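Local coordinates for 15-O-acetyltransferase (PDB 3FP0), which acetylates the 15-hydroxyl group of trichothecene intermediates such as 15-deacetylcalonectrin, a step in the biosynthesis of the mycotoxin T-2 toxin in Fusarium sporotrichioides, at residues C94-D99 and H186-G191; R32-E37 and L409-H414; A317-L322 and K369-S374. All coordinates share one frame; numbering follows the deposited sequence.

Contact 1: residues C94-D99 and H186-G191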
ATOM      1  N   CYS A  94     -13.850  10.558  -0.239  1.00  7.55           N
ATOM      2  CA  CYS A  94     -13.135  11.824  -0.136  1.00  7.89           C
ATOM      3  C   CYS A  94     -12.604  12.235  -1.512  1.00  8.43           C
ATOM      4  O   CYS A  94     -12.391  11.390  -2.368  1.00  7.86           O
ATOM      5  CB  CYS A  94     -11.998  11.745   0.892  1.00  7.11           C
ATOM      6  SG  CYS A  94     -12.541  11.572   2.608  1.00  9.51           S
ATOM      7  N   THR A  95     -12.392  13.545  -1.707  1.00  9.32           N
ATOM      8  CA  THR A  95     -11.873  14.050  -2.968  1.00  8.66           C
ATOM      9  C   THR A  95     -10.668  14.960  -2.689  1.00  9.34           C
ATOM     10  O   THR A  95     -10.438  15.371  -1.546  1.00 10.59           O
ATOM     11  CB  THR A  95     -12.953  14.840  -3.732  1.00  9.57           C
ATOM     12  OG1 THR A  95     -13.410  15.887  -2.889  1.00  8.16           O
ATOM     13  CG2 THR A  95     -14.162  13.937  -4.157  1.00  9.10           C
ATOM     14  N   VAL A  96      -9.913  15.305  -3.724  1.00  9.36           N
ATOM     15  CA  VAL A  96      -8.677  16.096  -3.516  1.00  9.06           C
ATOM     16  C   VAL A  96      -8.717  17.407  -4.314  1.00  9.71           C
ATOM     17  O   VAL A  96      -9.276  17.464  -5.416  1.00  9.81           O
ATOM     18  CB  VAL A  96      -7.449  15.252  -3.883  1.00  8.23           C
ATOM     19  CG1 VAL A  96      -7.556  14.721  -5.322  1.00 11.02           C
ATOM     20  CG2 VAL A  96      -6.142  16.026  -3.718  1.00 10.69           C
ATOM     21  N   SER A  97      -8.165  18.471  -3.735  1.00  9.79           N
ATOM     22  CA  SER A  97      -7.989  19.729  -4.438  1.00  9.97           C
ATOM     23  C   SER A  97      -6.667  20.289  -3.968  1.00  9.75           C
ATOM     24  O   SER A  97      -6.083  19.796  -2.997  1.00  7.63           O
ATOM     25  CB  SER A  97      -9.139  20.713  -4.133  1.00 10.09           C
ATOM     26  OG  SER A  97      -9.240  20.924  -2.729  1.00 11.38           O
ATOM     27  N   TRP A  98      -6.192  21.305  -4.686  1.00  9.75           N
ATOM     28  CA  TRP A  98      -4.957  21.995  -4.335  1.00 10.77           C
ATOM     29  C   TRP A  98      -5.177  23.491  -4.429  1.00 11.47           C
ATOM     30  O   TRP A  98      -5.982  23.972  -5.248  1.00 11.29           O
ATOM     31  CB  TRP A  98      -3.856  21.630  -5.334  1.00 11.53           C
ATOM     32  CG  TRP A  98      -3.442  20.221  -5.268  1.00 10.69           C
ATOM     33  CD1 TRP A  98      -2.458  19.707  -4.488  1.00 11.36           C
ATOM     34  CD2 TRP A  98      -4.019  19.112  -5.981  1.00 11.97           C
ATOM     35  NE1 TRP A  98      -2.350  18.352  -4.695  1.00 11.00           N
ATOM     36  CE2 TRP A  98      -3.304  17.956  -5.593  1.00 11.86           C
ATOM     37  CE3 TRP A  98      -5.035  18.990  -6.938  1.00 12.07           C
ATOM     38  CZ2 TRP A  98      -3.578  16.683  -6.117  1.00 11.54           C
ATOM     39  CZ3 TRP A  98      -5.312  17.727  -7.452  1.00 12.87           C
ATOM     40  CH2 TRP A  98      -4.591  16.586  -7.024  1.00 11.26           C
ATOM     41  N   ASP A  99      -4.468  24.228  -3.592  1.00 12.14           N
ATOM     42  CA  ASP A  99      -4.329  25.673  -3.820  1.00 13.16           C
ATOM     43  C   ASP A  99      -2.897  25.907  -4.284  1.00 14.02           C
ATOM     44  O   ASP A  99      -2.366  25.082  -5.028  1.00 13.79           O
ATOM     45  CB  ASP A  99      -4.766  26.504  -2.591  1.00 13.51           C
ATOM     46  CG  ASP A  99      -4.094  26.099  -1.310  1.00 12.92           C
ATOM     47  OD1 ASP A  99      -3.013  25.434  -1.298  1.00 14.18           O
ATOM     48  OD2 ASP A  99      -4.647  26.479  -0.276  1.00 16.48           O
ATOM     49  N   HIS A 186      -3.834   6.871  -3.792  1.00  7.32           N
ATOM     50  CA  HIS A 186      -3.115   6.591  -2.545  1.00  7.99           C
ATOM     51  C   HIS A 186      -3.348   7.717  -1.511  1.00  6.89           C
ATOM     52  O   HIS A 186      -3.084   7.506  -0.345  1.00  7.19           O
ATOM     53  CB  HIS A 186      -1.615   6.412  -2.808  1.00  8.82           C
ATOM     54  CG  HIS A 186      -0.885   5.567  -1.801  1.00  8.51           C
ATOM     55  ND1 HIS A 186      -1.205   5.536  -0.456  1.00  6.46           N
ATOM     56  CD2 HIS A 186       0.202   4.765  -1.949  1.00  8.60           C
ATOM     57  CE1 HIS A 186      -0.336   4.760   0.182  1.00  6.67           C
ATOM     58  NE2 HIS A 186       0.496   4.243  -0.705  1.00 11.58           N
ATOM     59  N   LEU A 187      -3.836   8.890  -1.929  1.00  6.89           N
ATOM     60  CA  LEU A 187      -3.994  10.005  -0.978  1.00  7.40           C
ATOM     61  C   LEU A 187      -4.857   9.638   0.249  1.00  8.34           C
ATOM     62  O   LEU A 187      -4.521  10.001   1.377  1.00  8.33           O
ATOM     63  CB  LEU A 187      -4.515  11.273  -1.668  1.00  6.91           C
ATOM     64  CG  LEU A 187      -4.650  12.504  -0.722  1.00  7.77           C
ATOM     65  CD1 LEU A 187      -3.307  12.893  -0.020  1.00  6.33           C
ATOM     66  CD2 LEU A 187      -5.246  13.712  -1.488  1.00  7.37           C
ATOM     67  N   PHE A 188      -5.930   8.869  -0.008  1.00  7.83           N
ATOM     68  CA  PHE A 188      -6.993   8.607   0.962  1.00  8.12           C
ATOM     69  C   PHE A 188      -6.761   7.461   1.914  1.00  8.75           C
ATOM     70  O   PHE A 188      -7.566   7.261   2.822  1.00  9.39           O
ATOM     71  CB  PHE A 188      -8.329   8.498   0.191  1.00  7.33           C
ATOM     72  CG  PHE A 188      -8.548   9.676  -0.741  1.00  8.39           C
ATOM     73  CD1 PHE A 188      -8.705  10.956  -0.214  1.00  7.44           C
ATOM     74  CD2 PHE A 188      -8.495   9.532  -2.121  1.00  8.62           C
ATOM     75  CE1 PHE A 188      -8.861  12.060  -1.063  1.00  5.90           C
ATOM     76  CE2 PHE A 188      -8.672  10.644  -2.979  1.00  7.03           C
ATOM     77  CZ  PHE A 188      -8.849  11.902  -2.439  1.00  7.83           C
ATOM     78  N   TRP A 189      -5.623   6.768   1.760  1.00  8.83           N
ATOM     79  CA  TRP A 189      -5.381   5.505   2.466  1.00 10.49           C
ATOM     80  C   TRP A 189      -3.903   5.214   2.658  1.00 10.12           C
ATOM     81  O   TRP A 189      -3.068   5.806   1.989  1.00  9.93           O
ATOM     82  CB  TRP A 189      -5.882   4.332   1.597  1.00  8.38           C
ATOM     83  CG  TRP A 189      -7.182   4.476   0.851  1.00 10.12           C
ATOM     84  CD1 TRP A 189      -7.354   4.904  -0.462  1.00  8.26           C
ATOM     85  CD2 TRP A 189      -8.477   4.107   1.324  1.00  7.24           C
ATOM     86  NE1 TRP A 189      -8.687   4.855  -0.806  1.00  6.26           N
ATOM     87  CE2 TRP A 189      -9.397   4.347   0.262  1.00  7.83           C
ATOM     88  CE3 TRP A 189      -8.964   3.603   2.564  1.00  8.54           C
ATOM     89  CZ2 TRP A 189     -10.771   4.097   0.391  1.00  4.92           C
ATOM     90  CZ3 TRP A 189     -10.344   3.334   2.688  1.00  7.77           C
ATOM     91  CH2 TRP A 189     -11.229   3.583   1.606  1.00  9.25           C
ATOM     92  N   ASP A 190      -3.580   4.226   3.487  1.00  9.57           N
ATOM     93  CA  ASP A 190      -2.352   3.498   3.174  1.00  9.31           C
ATOM     94  C   ASP A 190      -2.712   2.049   2.790  1.00  9.82           C
ATOM     95  O   ASP A 190      -3.880   1.772   2.608  1.00  8.84           O
ATOM     96  CB  ASP A 190      -1.318   3.622   4.285  1.00  8.40           C
ATOM     97  CG  ASP A 190      -1.816   3.087   5.604  1.00  7.95           C
ATOM     98  OD1 ASP A 190      -2.780   2.281   5.622  1.00  8.75           O
ATOM     99  OD2 ASP A 190      -1.245   3.497   6.618  1.00  6.52           O
ATOM    100  N   GLY A 191      -1.718   1.166   2.634  1.00 10.00           N
ATOM    101  CA  GLY A 191      -1.950  -0.256   2.316  1.00 11.34           C
ATOM    102  C   GLY A 191      -2.777  -1.003   3.355  1.00 12.28           C
ATOM    103  O   GLY A 191      -3.452  -1.998   3.039  1.00 13.14           O
TER

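Contact 2: residues R32-E37 and L409-H414. With FP0 ((3alpha)-15-hydroxy-12,13-epoxytrichothec-9-en-3-yl acetate), chain C.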
ATOM      1  N   ARG A  32      -6.176  19.981   5.475  1.00 12.56           N
ATOM      2  CA  ARG A  32      -4.889  20.034   4.802  1.00 12.96           C
ATOM      3  C   ARG A  32      -4.168  18.747   5.123  1.00 12.38           C
ATOM      4  O   ARG A  32      -3.959  18.431   6.292  1.00 12.62           O
ATOM      5  CB  ARG A  32      -4.046  21.183   5.359  1.00 12.95           C
ATOM      6  CG  ARG A  32      -2.702  21.348   4.689  1.00 15.01           C
ATOM      7  CD  ARG A  32      -2.822  21.838   3.264  1.00 15.59           C
ATOM      8  NE  ARG A  32      -3.558  23.105   3.200  1.00 17.87           N
ATOM      9  CZ  ARG A  32      -3.626  23.871   2.116  1.00 18.62           C
ATOM     10  NH1 ARG A  32      -3.024  23.492   0.997  1.00 17.15           N
ATOM     11  NH2 ARG A  32      -4.312  25.009   2.148  1.00 20.81           N
ATOM     12  N   CYS A  33      -3.755  18.013   4.097  1.00 11.69           N
ATOM     13  CA  CYS A  33      -3.165  16.700   4.339  1.00 11.38           C
ATOM     14  C   CYS A  33      -1.762  16.816   5.001  1.00 11.23           C
ATOM     15  O   CYS A  33      -1.144  17.922   5.036  1.00 10.14           O
ATOM     16  CB  CYS A  33      -3.146  15.883   3.045  1.00 11.26           C
ATOM     17  SG  CYS A  33      -1.742  16.292   2.053  1.00 13.32           S
ATOM     18  N   VAL A  34      -1.291  15.690   5.560  1.00 10.36           N
ATOM     19  CA  VAL A  34      -0.100  15.680   6.425  1.00 10.28           C
ATOM     20  C   VAL A  34       0.800  14.448   6.227  1.00  9.95           C
ATOM     21  O   VAL A  34       0.328  13.356   5.883  1.00  9.45           O
ATOM     22  CB  VAL A  34      -0.510  15.816   7.920  1.00 10.98           C
ATOM     23  CG1 VAL A  34      -1.371  14.587   8.381  1.00 10.71           C
ATOM     24  CG2 VAL A  34       0.725  16.057   8.832  1.00  9.91           C
ATOM     25  N   GLY A  35       2.100  14.635   6.442  1.00  9.25           N
ATOM     26  CA  GLY A  35       3.039  13.538   6.440  1.00  8.08           C
ATOM     27  C   GLY A  35       3.057  12.903   5.077  1.00  8.78           C
ATOM     28  O   GLY A  35       3.037  13.595   4.062  1.00  8.74           O
ATOM     29  N   ALA A  36       3.054  11.572   5.051  1.00  8.16           N
ATOM     30  CA  ALA A  36       3.113  10.850   3.760  1.00  7.63           C
ATOM     31  C   ALA A  36       1.967  11.219   2.826  1.00  7.38           C
ATOM     32  O   ALA A  36       2.110  11.073   1.609  1.00  6.62           O
ATOM     33  CB  ALA A  36       3.131   9.349   3.996  1.00  7.59           C
ATOM     34  N   GLU A  37       0.846  11.715   3.355  1.00  6.82           N
ATOM     35  CA  GLU A  37      -0.208  12.208   2.428  1.00  7.59           C
ATOM     36  C   GLU A  37       0.319  13.309   1.507  1.00  8.18           C
ATOM     37  O   GLU A  37      -0.050  13.377   0.339  1.00  9.38           O
ATOM     38  CB  GLU A  37      -1.441  12.720   3.175  1.00  7.88           C
ATOM     39  CG  GLU A  37      -2.222  11.627   3.937  1.00  6.01           C
ATOM     40  CD  GLU A  37      -3.265  12.211   4.893  1.00  8.55           C
ATOM     41  OE1 GLU A  37      -3.155  13.407   5.254  1.00  9.43           O
ATOM     42  OE2 GLU A  37      -4.135  11.446   5.336  1.00 11.00           O
ATOM     43  N   LEU A 409       7.459  11.933  14.287  1.00  9.69           N
ATOM     44  CA  LEU A 409       8.647  12.132  13.464  1.00 10.26           C
ATOM     45  C   LEU A 409       8.292  11.921  11.984  1.00  9.76           C
ATOM     46  O   LEU A 409       8.676  12.723  11.135  1.00  8.94           O
ATOM     47  CB  LEU A 409       9.764  11.164  13.861  1.00 10.42           C
ATOM     48  CG  LEU A 409      11.098  11.211  13.102  1.00 13.56           C
ATOM     49  CD1 LEU A 409      12.296  11.020  14.039  1.00 13.79           C
ATOM     50  CD2 LEU A 409      11.196  10.216  11.910  1.00 10.12           C
ATOM     51  N   GLY A 410       7.615  10.801  11.697  1.00  9.46           N
ATOM     52  CA  GLY A 410       7.223  10.456  10.314  1.00 10.41           C
ATOM     53  C   GLY A 410       6.438  11.584   9.664  1.00  9.18           C
ATOM     54  O   GLY A 410       6.714  11.971   8.555  1.00  9.76           O
ATOM     55  N   LEU A 411       5.495  12.146  10.400  1.00 10.26           N
ATOM     56  CA  LEU A 411       4.647  13.232   9.873  1.00  9.84           C
ATOM     57  C   LEU A 411       5.498  14.448   9.498  1.00  9.71           C
ATOM     58  O   LEU A 411       5.418  15.019   8.389  1.00  8.85           O
ATOM     59  CB  LEU A 411       3.542  13.560  10.875  1.00  9.78           C
ATOM     60  CG  LEU A 411       2.555  12.406  11.125  1.00 10.89           C
ATOM     61  CD1 LEU A 411       1.623  12.773  12.266  1.00 10.43           C
ATOM     62  CD2 LEU A 411       1.767  11.991   9.875  1.00 10.41           C
ATOM     63  N   ARG A 412       6.391  14.778  10.411  1.00 10.46           N
ATOM     64  CA  ARG A 412       7.218  15.937  10.245  1.00 10.83           C
ATOM     65  C   ARG A 412       8.246  15.765   9.120  1.00  9.79           C
ATOM     66  O   ARG A 412       8.468  16.671   8.338  1.00  9.98           O
ATOM     67  CB  ARG A 412       7.894  16.293  11.568  1.00 10.69           C
ATOM     68  CG  ARG A 412       8.570  17.687  11.536  1.00 11.61           C
ATOM     69  CD  ARG A 412       9.284  17.940  12.859  1.00 11.87           C
ATOM     70  NE  ARG A 412      10.016  19.205  12.909  1.00 12.60           N
ATOM     71  CZ  ARG A 412      10.945  19.495  13.826  1.00 14.48           C
ATOM     72  NH1 ARG A 412      11.273  18.598  14.767  1.00 15.52           N
ATOM     73  NH2 ARG A 412      11.554  20.675  13.794  1.00 11.38           N
ATOM     74  N   VAL A 413       8.866  14.599   9.032  1.00 10.70           N
ATOM     75  CA  VAL A 413       9.857  14.395   7.993  1.00 10.79           C
ATOM     76  C   VAL A 413       9.223  14.164   6.630  1.00 10.87           C
ATOM     77  O   VAL A 413       9.801  14.563   5.618  1.00 11.14           O
ATOM     78  CB  VAL A 413      10.869  13.295   8.324  1.00 12.01           C
ATOM     79  CG1 VAL A 413      11.606  13.650   9.633  1.00 10.97           C
ATOM     80  CG2 VAL A 413      10.188  11.874   8.345  1.00  9.78           C
ATOM     81  N   HIS A 414       8.051  13.525   6.585  1.00 10.69           N
ATOM     82  CA  HIS A 414       7.374  13.419   5.300  1.00 10.22           C
ATOM     83  C   HIS A 414       6.802  14.764   4.793  1.00 10.37           C
ATOM     84  O   HIS A 414       6.792  14.997   3.598  1.00  9.51           O
ATOM     85  CB  HIS A 414       6.353  12.262   5.289  1.00 10.30           C
ATOM     86  CG  HIS A 414       6.994  10.907   5.331  1.00  8.82           C
ATOM     87  ND1 HIS A 414       6.396   9.819   5.915  1.00  7.47           N
ATOM     88  CD2 HIS A 414       8.176  10.467   4.842  1.00  8.34           C
ATOM     89  CE1 HIS A 414       7.174   8.756   5.781  1.00 10.95           C
ATOM     90  NE2 HIS A 414       8.270   9.127   5.144  1.00 11.04           N
TER
HETATM   91  C2  FP0 C 520       6.911   7.123   0.567  1.00 13.19           C
HETATM   92  C6  FP0 C 520       5.460   4.566   0.319  1.00 14.20           C
HETATM   93  C5  FP0 C 520       5.135   5.664   1.393  1.00 14.50           C
HETATM   94  C4  FP0 C 520       6.208   5.729   2.490  1.00 13.08           C
HETATM   95  C3  FP0 C 520       7.297   6.726   2.001  1.00 12.26           C
HETATM   96  C11 FP0 C 520       6.894   4.748  -0.235  1.00 13.89           C
HETATM   97  C10 FP0 C 520       7.090   3.987  -1.563  1.00 12.71           C
HETATM   98  C9  FP0 C 520       6.057   3.512  -2.317  1.00  9.61           C
HETATM   99  C8  FP0 C 520       4.616   3.592  -1.878  1.00 10.08           C
HETATM  100  C12 FP0 C 520       5.408   7.049   0.766  1.00 14.29           C
HETATM  101  C13 FP0 C 520       4.473   7.720  -0.196  1.00 15.65           C
HETATM  102  O4  FP0 C 520       8.702   6.112   4.242  1.00 14.84           O
HETATM  103  C17 FP0 C 520       9.270   5.846   3.186  1.00 14.52           C
HETATM  104  C18 FP0 C 520      10.607   5.173   3.011  1.00 14.88           C
HETATM  105  O3  FP0 C 520       8.615   6.185   1.980  1.00 11.75           O
HETATM  106  O2  FP0 C 520       4.692   8.218   1.156  1.00 17.16           O
HETATM  107  O1  FP0 C 520       7.303   6.132  -0.410  1.00 14.13           O
HETATM  108  C14 FP0 C 520       3.760   5.489   2.078  1.00 10.01           C
HETATM  109  C7  FP0 C 520       4.462   4.703  -0.853  1.00 10.55           C
HETATM  110  C15 FP0 C 520       5.433   3.194   0.999  1.00 14.75           C
HETATM  111  O12 FP0 C 520       4.132   2.580   1.047  1.00 15.13           O
HETATM  112  C16 FP0 C 520       6.313   2.853  -3.638  1.00 11.14           C
HETATM  113  O   HOH W   1       3.803  10.147   7.638  1.00 11.86           O

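Contact 3: residues A317-L322 and K369-S374. Unlike the reference sequence in segment 369-374: Thr372 (reference Ala).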
ATOM      1  N   ALA A 317      21.379  -9.542  -2.817  1.00 12.85           N
ATOM      2  CA  ALA A 317      21.159  -9.531  -4.268  1.00 12.76           C
ATOM      3  C   ALA A 317      21.799  -8.288  -4.934  1.00 12.59           C
ATOM      4  O   ALA A 317      22.427  -8.406  -6.000  1.00 12.54           O
ATOM      5  CB  ALA A 317      19.654  -9.607  -4.574  1.00 11.96           C
ATOM      6  N   LEU A 318      21.637  -7.124  -4.313  1.00 11.99           N
ATOM      7  CA  LEU A 318      22.274  -5.884  -4.770  1.00 13.62           C
ATOM      8  C   LEU A 318      23.814  -5.991  -4.779  1.00 14.28           C
ATOM      9  O   LEU A 318      24.460  -5.651  -5.773  1.00 15.37           O
ATOM     10  CB  LEU A 318      21.827  -4.701  -3.897  1.00 12.76           C
ATOM     11  CG  LEU A 318      22.399  -3.331  -4.257  1.00 14.09           C
ATOM     12  CD1 LEU A 318      21.777  -2.779  -5.502  1.00 16.62           C
ATOM     13  CD2 LEU A 318      22.298  -2.334  -3.097  1.00 15.49           C
ATOM     14  N   LEU A 319      24.387  -6.469  -3.678  1.00 15.13           N
ATOM     15  CA  LEU A 319      25.848  -6.645  -3.594  1.00 15.84           C
ATOM     16  C   LEU A 319      26.389  -7.651  -4.622  1.00 17.14           C
ATOM     17  O   LEU A 319      27.452  -7.431  -5.177  1.00 16.94           O
ATOM     18  CB  LEU A 319      26.318  -7.025  -2.180  1.00 15.54           C
ATOM     19  CG  LEU A 319      26.017  -6.073  -1.000  1.00 15.43           C
ATOM     20  CD1 LEU A 319      26.214  -6.763   0.353  1.00 14.85           C
ATOM     21  CD2 LEU A 319      26.862  -4.815  -1.099  1.00 15.56           C
ATOM     22  N   ASP A 320      25.629  -8.712  -4.877  1.00 17.63           N
ATOM     23  CA  ASP A 320      25.975  -9.725  -5.868  1.00 19.50           C
ATOM     24  C   ASP A 320      25.811  -9.168  -7.295  1.00 20.46           C
ATOM     25  O   ASP A 320      26.577  -9.533  -8.200  1.00 20.28           O
ATOM     26  CB  ASP A 320      25.148 -11.010  -5.628  1.00 18.92           C
ATOM     27  CG  ASP A 320      25.375 -12.074  -6.693  1.00 20.74           C
ATOM     28  OD1 ASP A 320      26.391 -12.761  -6.613  1.00 21.73           O
ATOM     29  OD2 ASP A 320      24.536 -12.233  -7.606  1.00 22.19           O
ATOM     30  N   HIS A 321      24.858  -8.259  -7.483  1.00 22.21           N
ATOM     31  CA  HIS A 321      24.625  -7.617  -8.776  1.00 24.95           C
ATOM     32  C   HIS A 321      25.803  -6.699  -9.166  1.00 26.49           C
ATOM     33  O   HIS A 321      26.287  -6.754 -10.296  1.00 26.58           O
ATOM     34  CB  HIS A 321      23.302  -6.835  -8.737  1.00 24.91           C
ATOM     35  CG  HIS A 321      23.095  -5.925  -9.912  1.00 27.29           C
ATOM     36  ND1 HIS A 321      22.752  -6.390 -11.162  1.00 27.13           N
ATOM     37  CD2 HIS A 321      23.175  -4.574 -10.024  1.00 29.45           C
ATOM     38  CE1 HIS A 321      22.643  -5.370 -11.996  1.00 28.55           C
ATOM     39  NE2 HIS A 321      22.886  -4.256 -11.330  1.00 29.80           N
ATOM     40  N   LEU A 322      26.231  -5.857  -8.226  1.00 28.03           N
ATOM     41  CA  LEU A 322      27.396  -4.971  -8.388  1.00 29.99           C
ATOM     42  C   LEU A 322      28.716  -5.789  -8.461  1.00 31.20           C
ATOM     43  O   LEU A 322      28.811  -6.904  -7.907  1.00 31.57           O
ATOM     44  CB  LEU A 322      27.430  -3.926  -7.253  1.00 29.70           C
ATOM     45  CG  LEU A 322      26.126  -3.128  -6.977  1.00 30.08           C
ATOM     46  CD1 LEU A 322      26.254  -2.136  -5.828  1.00 28.78           C
ATOM     47  CD2 LEU A 322      25.587  -2.405  -8.241  1.00 30.62           C
ATOM     48  N   LYS A 369      31.337  -5.768   2.701  1.00 14.40           N
ATOM     49  CA  LYS A 369      32.211  -6.804   2.110  1.00 14.32           C
ATOM     50  C   LYS A 369      32.003  -8.117   2.865  1.00 13.81           C
ATOM     51  O   LYS A 369      31.960  -9.184   2.264  1.00 13.73           O
ATOM     52  CB  LYS A 369      33.708  -6.417   2.141  1.00 13.97           C
ATOM     53  CG  LYS A 369      34.655  -7.488   1.569  0.50 14.90           C
ATOM     54  CD  LYS A 369      34.324  -7.923   0.107  1.00 16.71           C
ATOM     55  CE  LYS A 369      35.414  -8.842  -0.472  1.00 17.45           C
ATOM     56  NZ  LYS A 369      35.630 -10.112   0.340  1.00 17.06           N
ATOM     57  N   SER A 370      31.900  -8.029   4.193  1.00 12.65           N
ATOM     58  CA  SER A 370      31.852  -9.242   5.004  1.00 13.57           C
ATOM     59  C   SER A 370      30.585 -10.088   4.746  1.00 13.20           C
ATOM     60  O   SER A 370      30.542 -11.269   5.099  1.00 13.05           O
ATOM     61  CB  SER A 370      32.005  -8.916   6.495  1.00 12.99           C
ATOM     62  OG  SER A 370      30.804  -8.337   7.000  1.00 15.49           O
ATOM     63  N   ILE A 371      29.566  -9.475   4.136  1.00 12.70           N
ATOM     64  CA  ILE A 371      28.323 -10.190   3.882  1.00 12.92           C
ATOM     65  C   ILE A 371      28.112 -10.398   2.383  1.00 13.61           C
ATOM     66  O   ILE A 371      27.065 -10.870   1.974  1.00 13.80           O
ATOM     67  CB  ILE A 371      27.093  -9.479   4.526  1.00 12.81           C
ATOM     68  CG1 ILE A 371      26.889  -8.073   3.930  1.00 10.20           C
ATOM     69  CG2 ILE A 371      27.215  -9.448   6.065  1.00 13.46           C
ATOM     70  CD1 ILE A 371      25.572  -7.452   4.236  1.00 12.87           C
ATOM     71  N   THR A 372      29.105 -10.020   1.568  1.00 13.63           N
ATOM     72  CA  THR A 372      29.034 -10.238   0.123  1.00 14.49           C
ATOM     73  C   THR A 372      29.262 -11.717  -0.262  1.00 14.37           C
ATOM     74  O   THR A 372      30.383 -12.249  -0.146  1.00 13.71           O
ATOM     75  CB  THR A 372      30.014  -9.326  -0.595  1.00 15.23           C
ATOM     76  OG1 THR A 372      29.678  -7.971  -0.293  1.00 15.70           O
ATOM     77  CG2 THR A 372      29.966  -9.529  -2.092  1.00 15.12           C
ATOM     78  N   VAL A 373      28.181 -12.370  -0.706  1.00 14.63           N
ATOM     79  CA  VAL A 373      28.193 -13.799  -1.064  1.00 15.37           C
ATOM     80  C   VAL A 373      27.535 -14.035  -2.396  1.00 16.02           C
ATOM     81  O   VAL A 373      26.610 -13.325  -2.785  1.00 17.79           O
ATOM     82  CB  VAL A 373      27.444 -14.697  -0.068  1.00 15.07           C
ATOM     83  CG1 VAL A 373      28.204 -14.821   1.236  1.00 14.78           C
ATOM     84  CG2 VAL A 373      25.969 -14.181   0.140  1.00 16.84           C
ATOM     85  N   SER A 374      27.999 -15.057  -3.078  1.00 16.55           N
ATOM     86  CA  SER A 374      27.483 -15.443  -4.396  1.00 16.48           C
ATOM     87  C   SER A 374      26.440 -16.535  -4.165  1.00 15.86           C
ATOM     88  O   SER A 374      26.396 -17.138  -3.078  1.00 15.32           O
ATOM     89  CB  SER A 374      28.646 -15.969  -5.232  1.00 16.64           C
ATOM     90  OG  SER A 374      28.251 -16.970  -6.151  1.00 21.29           O
TER
HETATM   91  O   HOH W   2      25.845 -15.382  -7.550  1.00 13.27           O

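Contact 1: residues C94-D99 and H186-G191
This is a buried apolar contact in which Leu187 and Phe188 pack against Cys94, Thr95 and Val96. It joins strand 95-97 to the loop between strand 177-184 and helix 191-204. That loop carries the sequence HLFWDG, which fits the HXXXDG signature of the CoA-dependent acyltransferase clan. In relatives this histidine is the catalytic base, a role His186 probably shares. Phe188 forms the broad part of the contact. Its CD1 lies 3.6 Å from Cys94 CB. The carbonyl O of Cys94 sits over one ring face, displaced toward the rim, while Leu187 CB lies over the centre of the opposite face. The Thr95 carbonyl carbon and Val96 N meet the ring at its edge. Phe188 CZ is 3.6 Å from Thr95 C. Leu187 brings a methyl branch to Val96. With chi1 -178° and chi2 58°, Leu187 extends its CD2 branch to the strand. The packing is tight here, with Leu187 CD2 only 3.3 Å from Val96 CG2. Val96 CG2 also rests on a face of the Trp98 ring. Strand 95-97 pairs with strand 105-109, whose Ile106 touches both Cys94 and Leu187. Helix 43-46 packs on Val96 through Asn46. Asp190 caps the N-terminus of helix 191-204.

Contact 2: residues R32-E37 and L409-H414
Gly35 and Leu411 bring two backbones together, their CA atoms 3.8 Å apart. Gly35 CA makes a CA-H...O contact to Leu411 O at 3.4 Å, with an angle of 145° at the hydrogen. Gly35 has a positive phi (63°), and Leu411 CD2 lies 4.0 Å from Gly35 CA. Van der Waals contacts surround this approach. The apolar pair, Val34 CG2 and Leu411 CB, is loose at 4.3 Å. His414 CB rests on the Gly35-Ala36 peptide, 3.4 Å from Gly35 C. His414 CG lies anti to the carbonyl carbon (chi1 -69°), and the ring leads on to the ligand. Ala36 CB approaches that ring obliquely and meets the ligand's epoxide oxygen O2 at 3.4 Å. The polar links run through water and ligand. One water accepts from Ala36 N and bonds to His414 ND1 at 3.1 Å, in the plane of the imidazole. It probably helps hold the ring's rotation. His414 NE2 gives a weak, bent hydrogen bond to the acetyl carbonyl O4 of the bound 15-deacetylcalonectrin, 3.2 Å away. The contact thus forms part of the substrate pocket wall. It sets the start of helix 36-40 against helix 406-423. Asn415 of the latter binds Gly35 N, and helix 246-263 covers the side with Arg412 and Val413.

Contact 3: residues A317-L322 and K369-S374
Leu319 and Asp320, near the C-terminal end of helix 306-321, meet residues 371-374 in a helix-against-loop contact at the periphery of the CoA-dependent acyltransferase fold. The loop runs from strand 358-365 to helix 379-401. The contact has a packed side and a more polar side. On the packed side, Leu319 does nearly all the touching. Its CG is anti to the carbonyl carbon (chi1 -59°), and chi2 of 165° extends CD1 toward the loop. The Leu319 and Ile371 side chains run obliquely to one another, with Leu319 CD1 3.9 Å from Ile371 CG1. Leu319 CD1 also lies 3.7 Å from Thr372 OG1. That hydroxyl is bonded to Leu368 O; its contact with the methyl is van der Waals. Thr372 is alanine in the reference sequence. Behind Leu319, Ala317 and Leu318 are turned to helix 500-516. Behind Ile371 stand Ala385 and Ser388 of helix 379-401. The other side is partly exposed and polar, and a water joins its side chains. Asp320 CG is anti to the backbone N (chi1 175°), and the carboxylate comes nearer the loop, at Val373 and Ser374. Asp320 OD1 comes within 3.6 Å of Ser374 CA. The OG of Ser374 is bonded to Lys376 N. The water donates to Asp320 OD1 at 2.8 Å and also bonds to Ser374 OG at 3.2 Å.

How the contacts relate
Contacts 1 and 2 are neighbours, with centres 13 Å apart. Arg32 NH2 and Asp99 OD2 join them in a salt bridge of 2.9 Å. Leu187 CD1 packs on Glu37 O at 3.3 Å. Both lie near the bound substrate. His414 of contact 2 binds it directly. From contact 1, His186 touches it. The side chain of Leu187 is about 9 Å from the bound 15-deacetylcalonectrin (FP0). Contact 3 stands apart. Its centre is 39 Å from that of contact 1 and 34 Å from that of contact 2, and its nearest atoms are about 20 Å from contact 2. In sequence, contacts 1 and 3 both fall between 32-37 and 409-414, one after the other.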